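Local coordinates for protein CRISPR-associated endoribonuclease Cse3 (Thermus thermophilus, PDB 2Y9H) that cleaves CRISPR repeat transcripts as an endoribonuclease and retains the processed crRNA, within bacterial adaptive immunity against viruses and plasmids, at residues 8-13 and 78-83. Sequence-based numbering, arbitrary orientation.
Sequences TKLVLN and EGYAQV
Asn13 and Tyr80 meet through their backbones: Asn13 N donates to Tyr80 O at 2.8 Å. Further along the pairing, Val11 N donates to Gln82 O at 2.9 Å, with an N-H...O angle of 163°. Beyond the last paired residue the side chain of Asn13 continues the join: its CG lies anti to the backbone N (chi1 176°), which carries ND2 to Gly79 O for a weak, bent bond of 3.1 Å. Its OD1 accepts a hydrogen bond from Ala15 N, closing an Asx turn, so the one amide joins the residues after the strand to segment 78-83.

The pairing illustrates how the first strand of a ferredoxin-like sheet sits inside it: in this Cas6-family, RAMP-type protein, strand 5-12 lies between strand 62-67 and strand 81-89, which is an outermost strand of the four within the chain. Leu10-Val83 and Leu12-Ala81 are non-hydrogen-bonded pairs flanking the hydrogen-bonded pair Val11-Gln82.

Leu10, Val83, Leu12 and Ala81 share one face, with Val11 and Gln82 on the other. Leu10 and Val83 run alongside each other, CG to CG2 at 3.9 Å, while Leu12 CD1 rests against Ala81 CB at 4.0 Å. The Tyr80 side chain leaves its backbone away from segment 8-13, but its ring comes alongside Leu12, the two pointing the same way, with Leu12 CD2 3.9 Å from Tyr80 CZ. Leu10 CD2 meets the ring edge near the plane at CE2 (4.1 Å). The phenol OH is hydrogen-bonded to Asp22 OD2, and Met29 from helix 26-34 touches both Leu12 and Tyr80.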
loop_
_atom_site.group_PDB
_atom_site.type_symbol
_atom_site.label_atom_id
_atom_site.label_comp_id
_atom_site.label_asym_id
_atom_site.label_seq_id
_atom_site.Cartn_x
_atom_site.Cartn_y
_atom_site.Cartn_z
ATOM N N THR A 8 -5.227 -6.887 8.914
ATOM C CA THR A 8 -5.725 -6.260 10.115
ATOM C C THR A 8 -6.454 -4.994 9.743
ATOM O O THR A 8 -5.979 -4.206 8.930
ATOM C CB THR A 8 -4.565 -5.926 11.082
ATOM O OG1 THR A 8 -3.823 -7.123 11.379
ATOM C CG2 THR A 8 -5.098 -5.290 12.377
ATOM N N LYS A 9 -7.622 -4.801 10.324
ATOM C CA LYS A 9 -8.320 -3.561 10.108
ATOM C C LYS A 9 -8.272 -2.703 11.366
ATOM O O LYS A 9 -8.775 -3.090 12.437
ATOM C CB LYS A 9 -9.761 -3.810 9.668
ATOM C CG LYS A 9 -10.545 -2.543 9.309
ATOM C CD LYS A 9 -11.972 -2.885 8.913
ATOM C CE LYS A 9 -12.875 -1.656 8.909
ATOM N NZ LYS A 9 -14.277 -2.013 8.542
ATOM N N LEU A 10 -7.658 -1.531 11.222
ATOM C CA LEU A 10 -7.650 -0.536 12.281
ATOM C C LEU A 10 -8.627 0.581 11.963
ATOM O O LEU A 10 -8.599 1.157 10.888
ATOM C CB LEU A 10 -6.240 0.028 12.497
ATOM C CG LEU A 10 -5.244 -0.939 13.136
ATOM C CD1 LEU A 10 -4.616 -1.833 12.089
ATOM C CD2 LEU A 10 -4.171 -0.174 13.905
ATOM N N VAL A 11 -9.512 0.878 12.892
ATOM C CA VAL A 11 -10.334 2.041 12.703
ATOM C C VAL A 11 -9.794 3.036 13.693
ATOM O O VAL A 11 -9.892 2.844 14.905
ATOM C CB VAL A 11 -11.820 1.762 12.944
ATOM C CG1 VAL A 11 -12.635 2.899 12.399
ATOM C CG2 VAL A 11 -12.227 0.484 12.255
ATOM N N LEU A 12 -9.189 4.092 13.175
ATOM C CA LEU A 12 -8.493 5.018 14.044
ATOM C C LEU A 12 -9.437 6.019 14.709
ATOM O O LEU A 12 -10.394 6.489 14.104
ATOM C CB LEU A 12 -7.360 5.716 13.287
ATOM C CG LEU A 12 -6.047 4.933 13.378
ATOM C CD1 LEU A 12 -6.198 3.542 12.784
ATOM C CD2 LEU A 12 -4.906 5.692 12.722
ATOM N N ASN A 13 -9.158 6.322 15.972
ATOM C CA ASN A 13 -9.938 7.284 16.740
ATOM C C ASN A 13 -9.455 8.716 16.470
ATOM O O ASN A 13 -8.354 9.078 16.862
ATOM C CB ASN A 13 -9.809 6.937 18.221
ATOM C CG ASN A 13 -10.504 7.922 19.125
ATOM O OD1 ASN A 13 -10.957 8.982 18.693
ATOM N ND2 ASN A 13 -10.577 7.581 20.404
ATOM N N GLU A 78 -4.431 2.554 24.000
ATOM C CA GLU A 78 -5.875 2.759 23.898
ATOM C C GLU A 78 -6.209 4.077 24.560
ATOM O O GLU A 78 -5.669 4.382 25.621
ATOM C CB GLU A 78 -6.673 1.602 24.507
ATOM C CG GLU A 78 -6.804 0.404 23.563
ATOM C CD GLU A 78 -7.225 0.817 22.151
ATOM O OE1 GLU A 78 -8.270 1.488 22.021
ATOM O OE2 GLU A 78 -6.514 0.473 21.178
ATOM N N GLY A 79 -7.110 4.848 23.951
ATOM C CA GLY A 79 -7.907 4.391 22.820
ATOM C C GLY A 79 -7.470 4.872 21.445
ATOM O O GLY A 79 -8.010 5.830 20.886
ATOM N N TYR A 80 -6.486 4.179 20.895
ATOM C CA TYR A 80 -5.978 4.480 19.574
ATOM C C TYR A 80 -6.989 4.091 18.506
ATOM O O TYR A 80 -7.452 4.924 17.722
ATOM C CB TYR A 80 -4.711 3.686 19.346
ATOM C CG TYR A 80 -4.020 3.989 18.055
ATOM C CD1 TYR A 80 -3.378 5.208 17.855
ATOM C CD2 TYR A 80 -3.979 3.048 17.040
ATOM C CE1 TYR A 80 -2.717 5.479 16.668
ATOM C CE2 TYR A 80 -3.332 3.307 15.857
ATOM C CZ TYR A 80 -2.700 4.515 15.674
ATOM O OH TYR A 80 -2.055 4.759 14.494
ATOM N N ALA A 81 -7.337 2.814 18.476
ATOM C CA ALA A 81 -8.218 2.348 17.431
ATOM C C ALA A 81 -9.083 1.189 17.867
ATOM O O ALA A 81 -8.645 0.313 18.611
ATOM C CB ALA A 81 -7.398 1.950 16.215
ATOM N N GLN A 82 -10.321 1.188 17.390
ATOM C CA GLN A 82 -11.121 -0.020 17.418
ATOM C C GLN A 82 -10.466 -0.924 16.407
ATOM O O GLN A 82 -10.319 -0.561 15.245
ATOM C CB GLN A 82 -12.558 0.265 17.013
ATOM C CG GLN A 82 -13.372 -0.980 16.689
ATOM C CD GLN A 82 -14.838 -0.663 16.419
ATOM O OE1 GLN A 82 -15.173 0.076 15.486
ATOM N NE2 GLN A 82 -15.719 -1.212 17.245
ATOM N N VAL A 83 -10.036 -2.086 16.865
ATOM C CA VAL A 83 -9.329 -3.030 16.019
ATOM C C VAL A 83 -9.956 -4.390 16.203
ATOM O O VAL A 83 -10.120 -4.858 17.314
ATOM C CB VAL A 83 -7.863 -3.139 16.432
ATOM C CG1 VAL A 83 -7.115 -4.119 15.522
ATOM C CG2 VAL A 83 -7.222 -1.761 16.427
#